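Alpha/beta hydrolase (Xanthomonas campestris pv. campestris, PDB 2QJW) is an uncharacterised member of the alpha/beta hydrolase superfamily that probably hydrolyses a still unidentified substrate with a serine nucleophile. Local coordinates at residues L102-T107 / V125-D130. Residues are numbered along the deposited sequence; the frame is centred on the assembly and turned at random.
Sequences LMVPPT and VHAWHD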
loop_
_atom_site.group_PDB
_atom_site.type_symbol
_atom_site.label_atom_id
_atom_site.label_comp_id
_atom_site.label_asym_id
_atom_site.label_seq_id
_atom_site.Cartn_x
_atom_site.Cartn_y
_atom_site.Cartn_z
ATOM N N LEU A 102 3.696 6.262 -9.269
ATOM C CA LEU A 102 2.536 6.490 -10.138
ATOM C C LEU A 102 1.263 6.526 -9.366
ATOM O O LEU A 102 0.877 5.568 -8.741
ATOM C CB LEU A 102 2.441 5.365 -11.133
ATOM C CG LEU A 102 3.672 4.960 -11.942
ATOM C CD1 LEU A 102 3.447 3.768 -12.918
ATOM C CD2 LEU A 102 4.175 6.168 -12.742
HETATM N N MSE A 103 0.572 7.662 -9.401
HETATM C CA MSE A 103 -0.793 7.803 -8.850
HETATM C C MSE A 103 -1.786 7.598 -10.009
HETATM O O MSE A 103 -1.623 8.187 -11.070
HETATM C CB MSE A 103 -1.023 9.115 -8.170
HETATM C CG MSE A 103 -0.040 9.377 -7.008
HETATM SE SE MSE A 103 -0.246 11.033 -6.126
HETATM C CE MSE A 103 0.465 12.068 -7.518
ATOM N N VAL A 104 -2.784 6.745 -9.770
ATOM C CA VAL A 104 -3.904 6.449 -10.730
ATOM C C VAL A 104 -3.405 6.420 -12.186
ATOM O O VAL A 104 -3.869 7.177 -13.026
ATOM C CB VAL A 104 -5.157 7.371 -10.500
ATOM C CG1 VAL A 104 -5.824 6.967 -9.177
ATOM C CG2 VAL A 104 -4.818 8.820 -10.493
ATOM N N PRO A 105 -2.456 5.519 -12.499
ATOM C CA PRO A 105 -1.931 5.433 -13.865
ATOM C C PRO A 105 -2.920 4.804 -14.845
ATOM O O PRO A 105 -3.440 3.758 -14.543
ATOM C CB PRO A 105 -0.693 4.527 -13.687
ATOM C CG PRO A 105 -1.011 3.650 -12.611
ATOM C CD PRO A 105 -1.828 4.497 -11.636
ATOM N N PRO A 106 -3.141 5.437 -15.990
ATOM C CA PRO A 106 -3.966 4.741 -16.983
ATOM C C PRO A 106 -3.140 3.668 -17.677
ATOM O O PRO A 106 -1.966 3.876 -17.999
ATOM C CB PRO A 106 -4.325 5.831 -17.966
ATOM C CG PRO A 106 -3.256 6.789 -17.878
ATOM C CD PRO A 106 -2.673 6.745 -16.451
ATOM N N THR A 107 -3.728 2.515 -17.941
ATOM C CA THR A 107 -3.031 1.435 -18.596
ATOM C C THR A 107 -3.233 1.518 -20.121
ATOM O O THR A 107 -2.440 0.955 -20.826
ATOM C CB THR A 107 -3.438 0.066 -18.072
ATOM O OG1 THR A 107 -4.835 -0.152 -18.385
ATOM C CG2 THR A 107 -3.228 -0.015 -16.548
ATOM N N VAL A 125 -0.109 4.128 -6.365
ATOM C CA VAL A 125 -1.300 4.387 -5.521
ATOM C C VAL A 125 -2.492 4.443 -6.464
ATOM O O VAL A 125 -2.512 5.284 -7.333
ATOM C CB VAL A 125 -1.235 5.641 -4.640
ATOM C CG1 VAL A 125 -2.504 5.807 -3.798
ATOM C CG2 VAL A 125 -0.001 5.527 -3.757
ATOM N N HIS A 126 -3.459 3.512 -6.288
ATOM C CA HIS A 126 -4.676 3.556 -7.101
ATOM C C HIS A 126 -5.902 3.493 -6.251
ATOM O O HIS A 126 -5.905 3.087 -5.100
ATOM C CB HIS A 126 -4.666 2.408 -8.081
ATOM C CG HIS A 126 -5.575 2.606 -9.224
ATOM N ND1 HIS A 126 -5.360 3.594 -10.143
ATOM C CD2 HIS A 126 -6.691 1.943 -9.605
ATOM C CE1 HIS A 126 -6.346 3.552 -11.035
ATOM N NE2 HIS A 126 -7.165 2.570 -10.710
ATOM N N ALA A 127 -6.980 4.012 -6.840
ATOM C CA ALA A 127 -8.313 4.090 -6.190
ATOM C C ALA A 127 -9.154 2.863 -6.494
ATOM O O ALA A 127 -9.383 2.563 -7.675
ATOM C CB ALA A 127 -9.005 5.342 -6.697
ATOM N N TRP A 128 -9.670 2.199 -5.461
ATOM C CA TRP A 128 -10.572 1.101 -5.663
ATOM C C TRP A 128 -11.738 1.513 -6.574
ATOM O O TRP A 128 -12.188 0.635 -7.354
ATOM C CB TRP A 128 -11.186 0.658 -4.328
ATOM C CG TRP A 128 -10.380 -0.265 -3.503
ATOM C CD1 TRP A 128 -9.992 -0.070 -2.232
ATOM C CD2 TRP A 128 -9.894 -1.559 -3.872
ATOM N NE1 TRP A 128 -9.267 -1.142 -1.778
ATOM C CE2 TRP A 128 -9.218 -2.087 -2.753
ATOM C CE3 TRP A 128 -10.006 -2.360 -5.029
ATOM C CZ2 TRP A 128 -8.651 -3.306 -2.763
ATOM C CZ3 TRP A 128 -9.431 -3.614 -5.010
ATOM C CH2 TRP A 128 -8.764 -4.066 -3.890
ATOM N N HIS A 129 -12.247 2.723 -6.418
ATOM C CA HIS A 129 -13.460 3.181 -7.107
ATOM C C HIS A 129 -13.185 4.094 -8.266
ATOM O O HIS A 129 -14.068 4.858 -8.660
ATOM C CB HIS A 129 -14.376 3.870 -6.136
ATOM C CG HIS A 129 -14.589 3.084 -4.909
ATOM N ND1 HIS A 129 -15.206 1.857 -4.938
ATOM C CD2 HIS A 129 -14.253 3.321 -3.616
ATOM C CE1 HIS A 129 -15.246 1.369 -3.707
ATOM N NE2 HIS A 129 -14.700 2.252 -2.889
ATOM N N ASP A 130 -12.014 3.984 -8.875
ATOM C CA ASP A 130 -11.688 4.804 -9.996
ATOM C C ASP A 130 -12.723 4.501 -11.100
ATOM O O ASP A 130 -12.893 3.347 -11.495
ATOM C CB ASP A 130 -10.289 4.480 -10.489
ATOM C CG ASP A 130 -9.737 5.492 -11.416
ATOM O OD1 ASP A 130 -10.426 5.922 -12.370
ATOM O OD2 ASP A 130 -8.584 5.936 -11.186
#
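Met103 and Val125 pair as parallel neighbours near the C-terminal ends of strands 99-103 and 122-127, at the C-terminal edge of the alpha/beta hydrolase sheet, the edge that carries the active site in this fold. Two backbone hydrogen bonds join the strands: Val125 N gives one to Leu102 O (2.9 Å), and Val104 N gives a nearly straight one to Val125 O (N-H...O 170°). The same carbonyl oxygen also receives a CA-H...O contact from Met103 CA at 3.4 Å. Beyond this last rung the chain at Val104 leaves the sheet in a left-handed conformation (phi 37°).

Most of the side-chain contacts involve Val104. Its CG1, anti to the carbonyl carbon, lies 4.3 Å from Ala127 CB and 3.6 Å from Asp130 OD2, so one methyl packs against both the strand and the turn after it. That turn, type I from Ala127 to Asp130, is closed by Asp130 N bonding to Ala127 O; it returns the chain toward Val104, and Asp130 CG lies anti to its backbone N (chi1 -166°). Asp130 OD2 is hydrogen-bonded to His156 ND1 while OD1 accepts from the backbone N of Leu132 and Ile133, an arrangement consistent with the acid of a catalytic triad with Ser82 and His156.

The side chains of His126 and Val104 cross at about a right angle. Pro105 CD comes obliquely to the His126 ring, 3.9 Å from ND1. NE2 bonds to the carbonyl oxygen of Ile133, which helps fix the ring; His126 ND1, buried and without a hydrogen-bond partner, has Val104 CA at the ring edge, in its plane, 3.3 Å away.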